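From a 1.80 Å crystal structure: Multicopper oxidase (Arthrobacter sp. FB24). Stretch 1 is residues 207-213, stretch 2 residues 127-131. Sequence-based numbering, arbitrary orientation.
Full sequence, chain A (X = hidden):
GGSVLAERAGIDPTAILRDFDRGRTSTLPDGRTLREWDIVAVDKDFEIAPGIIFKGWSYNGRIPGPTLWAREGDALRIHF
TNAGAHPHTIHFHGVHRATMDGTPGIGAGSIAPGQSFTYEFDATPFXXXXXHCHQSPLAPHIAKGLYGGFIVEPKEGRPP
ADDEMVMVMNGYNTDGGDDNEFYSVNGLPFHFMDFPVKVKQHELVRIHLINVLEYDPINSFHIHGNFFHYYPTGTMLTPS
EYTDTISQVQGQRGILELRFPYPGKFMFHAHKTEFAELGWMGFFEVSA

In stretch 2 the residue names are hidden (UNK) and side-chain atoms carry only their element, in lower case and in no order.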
# COMPACT_ATOMS: atom_id res chain seq x y z
N ILE A 207 15.23 0.47 -13.45
CA ILE A 207 14.22 1.51 -13.61
C ILE A 207 14.03 2.26 -12.30
O ILE A 207 13.79 1.66 -11.26
CB ILE A 207 12.85 0.90 -14.04
CG1 ILE A 207 13.00 0.04 -15.29
CG2 ILE A 207 11.80 2.01 -14.23
CD1 ILE A 207 11.75 -0.85 -15.59
N HIS A 208 14.12 3.58 -12.36
CA HIS A 208 13.74 4.43 -11.24
C HIS A 208 12.27 4.81 -11.41
O HIS A 208 11.94 5.62 -12.26
CB HIS A 208 14.61 5.68 -11.21
CG HIS A 208 16.06 5.35 -11.07
ND1 HIS A 208 16.67 5.17 -9.85
CD2 HIS A 208 17.01 5.11 -12.01
CE1 HIS A 208 17.94 4.86 -10.04
NE2 HIS A 208 18.17 4.80 -11.34
N LEU A 209 11.41 4.22 -10.58
CA LEU A 209 9.95 4.42 -10.72
C LEU A 209 9.44 5.33 -9.63
O LEU A 209 9.60 5.03 -8.45
CB LEU A 209 9.23 3.07 -10.62
CG LEU A 209 7.70 3.14 -10.74
CD1 LEU A 209 7.32 3.42 -12.17
CD2 LEU A 209 7.11 1.81 -10.27
N ILE A 210 8.80 6.43 -10.04
CA ILE A 210 8.37 7.47 -9.11
C ILE A 210 6.90 7.76 -9.30
O ILE A 210 6.46 8.02 -10.42
CB ILE A 210 9.15 8.78 -9.36
CG1 ILE A 210 10.64 8.53 -9.20
CG2 ILE A 210 8.66 9.89 -8.43
CD1 ILE A 210 11.51 9.51 -9.96
N ASN A 211 6.15 7.76 -8.19
CA ASN A 211 4.74 8.08 -8.26
C ASN A 211 4.45 9.51 -7.83
O ASN A 211 4.66 9.85 -6.65
CB ASN A 211 3.91 7.10 -7.42
CG ASN A 211 2.42 7.33 -7.61
OD1 ASN A 211 1.99 7.67 -8.72
ND2 ASN A 211 1.63 7.16 -6.55
N VAL A 212 3.94 10.33 -8.75
CA VAL A 212 3.46 11.67 -8.40
C VAL A 212 1.94 11.85 -8.54
O VAL A 212 1.42 12.95 -8.40
CB VAL A 212 4.19 12.78 -9.18
CG1 VAL A 212 5.69 12.68 -8.97
CG2 VAL A 212 3.84 12.71 -10.67
N LEU A 213 1.23 10.75 -8.81
CA LEU A 213 -0.19 10.82 -9.07
C LEU A 213 -0.97 11.53 -7.95
O LEU A 213 -0.91 11.15 -6.79
CB LEU A 213 -0.76 9.41 -9.32
CG LEU A 213 -2.27 9.29 -9.53
CD1 LEU A 213 -2.69 10.04 -10.80
CD2 LEU A 213 -2.59 7.81 -9.64
N UNK A 127 19.90 7.34 -3.15
CA UNK A 127 18.61 6.74 -3.43
C UNK A 127 17.90 7.40 -4.58
O UNK A 127 18.47 8.21 -5.32
N UNK A 128 16.64 7.03 -4.75
CA UNK A 128 15.80 7.55 -5.81
C UNK A 128 14.80 8.48 -5.17
O UNK A 128 14.00 8.05 -4.32
o UNK A 128 16.12 5.56 -7.15
c UNK A 128 15.11 6.38 -6.54
c UNK A 128 14.12 6.86 -7.58
N UNK A 129 14.87 9.76 -5.54
CA UNK A 129 14.07 10.79 -4.91
C UNK A 129 13.30 11.58 -5.97
O UNK A 129 13.21 11.17 -7.13
c UNK A 129 17.25 10.93 -3.08
c UNK A 129 15.89 10.96 -3.14
n UNK A 129 17.60 10.08 -2.06
c UNK A 129 16.50 9.60 -1.50
n UNK A 129 15.45 10.12 -2.13
c UNK A 129 14.95 11.70 -4.04
N UNK A 130 12.74 12.72 -5.56
CA UNK A 130 11.91 13.54 -6.41
C UNK A 130 11.87 14.96 -5.86
O UNK A 130 12.35 15.21 -4.74
c UNK A 130 8.07 13.03 -5.71
c UNK A 130 9.79 11.71 -4.44
c UNK A 130 10.48 12.96 -6.53
c UNK A 130 9.57 12.93 -5.29
N UNK A 131 11.33 15.87 -6.65
CA UNK A 131 11.10 17.24 -6.23
C UNK A 131 9.76 17.69 -6.81
O UNK A 131 9.29 17.13 -7.83
c UNK A 131 13.25 17.39 -8.87
c UNK A 131 12.26 18.16 -6.67
o UNK A 131 12.81 18.57 -12.33
c UNK A 131 11.88 19.37 -10.29
c UNK A 131 13.39 17.48 -10.28
c UNK A 131 11.74 19.26 -8.90
c UNK A 131 12.43 18.28 -8.17
c UNK A 131 12.70 18.47 -10.97

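Position 127 has backbone atoms and nothing more. No side-chain atom is present, and no contact with stretch 1 is made. The backbone angles are phi 149° and psi -170°. At these angles a CB would be jammed against the carbonyl O of the residue before. A CB here would also lie 3.1 Å from the ring carbon between the two nitrogens at position 129. The residue is Gly-127, and its backbone by itself calls for glycine.

Position 128 has three side-chain atoms: two carbons and one oxygen. The first carbon carries both the oxygen and the other carbon, so the side chain branches at CB. Its CA-to-CB bond points toward stretch 1. The oxygen lies 2.8 Å from ND1 of His-208, near the plane of the imidazole and at its edge. That is a hydrogen bond. The terminal carbon lies 4.2 Å from CG1 of Ile-210. A branched side chain with one hydroxyl and one methyl is threonine, so this is Thr-128. Its chi1 is -63°, the m rotamer. The geometry does not tell whether OG1 of Thr-128 or ND1 of His-208 is the donor.

Position 129 has six side-chain atoms. One carbon leads to a five-membered ring of three carbons and two nitrogens. The CA-to-CB bond points away from stretch 1. The side chain's nearest approach is 7.2 Å, from CB at position 129 to CD1 of Ile-210. The backbone makes the contact here: O of position 129 lies 3.7 Å from CD1 of Ile-210. The ring is an imidazole, and the residue is His-129. The ring nitrogen ND1 is hydrogen-bonded elsewhere in the structure.

Position 130 has four side-chain carbons and no other element. The chain forks at the second carbon. CA-to-CB points toward stretch 1, and CB lies 4.0 Å from CG2 of Ile-210. One branch carbon lies 4.1 Å from CG1 of Val-212. A fork one carbon beyond CB is leucine, so this is Leu-130. The branch carbon near Val-212 is CD1. Chi1 is 66° (p) and chi2 is 151° (t).

Position 131 has eight side-chain atoms, seven carbons and one oxygen: one carbon, then a six-carbon ring bearing the oxygen. None touches stretch 1, which is out of reach of this side chain. The ring is a phenol, and the residue is Tyr-131. Its OH is hydrogen-bonded elsewhere in the structure.

The contact joins two strands whose N-to-C directions differ by 39°. Their axes approach to 7.8 Å, and side chains from both strands meet between them. His-208 and Ile-210 point toward stretch 2, while Leu-209 and Asn-211 point away. Val-212, just past the strand, also points toward it. Thr-128 and Leu-130 answer from the other side. One hydrogen bond, between His-208 and Thr-128, gives the contact its polar part. Beyond it, Leu-130 packs against Ile-210 and Val-212. Together the two stretches bury 248 Å², summed over both sides.

Stretch 2, residues 127-131: GTHLY
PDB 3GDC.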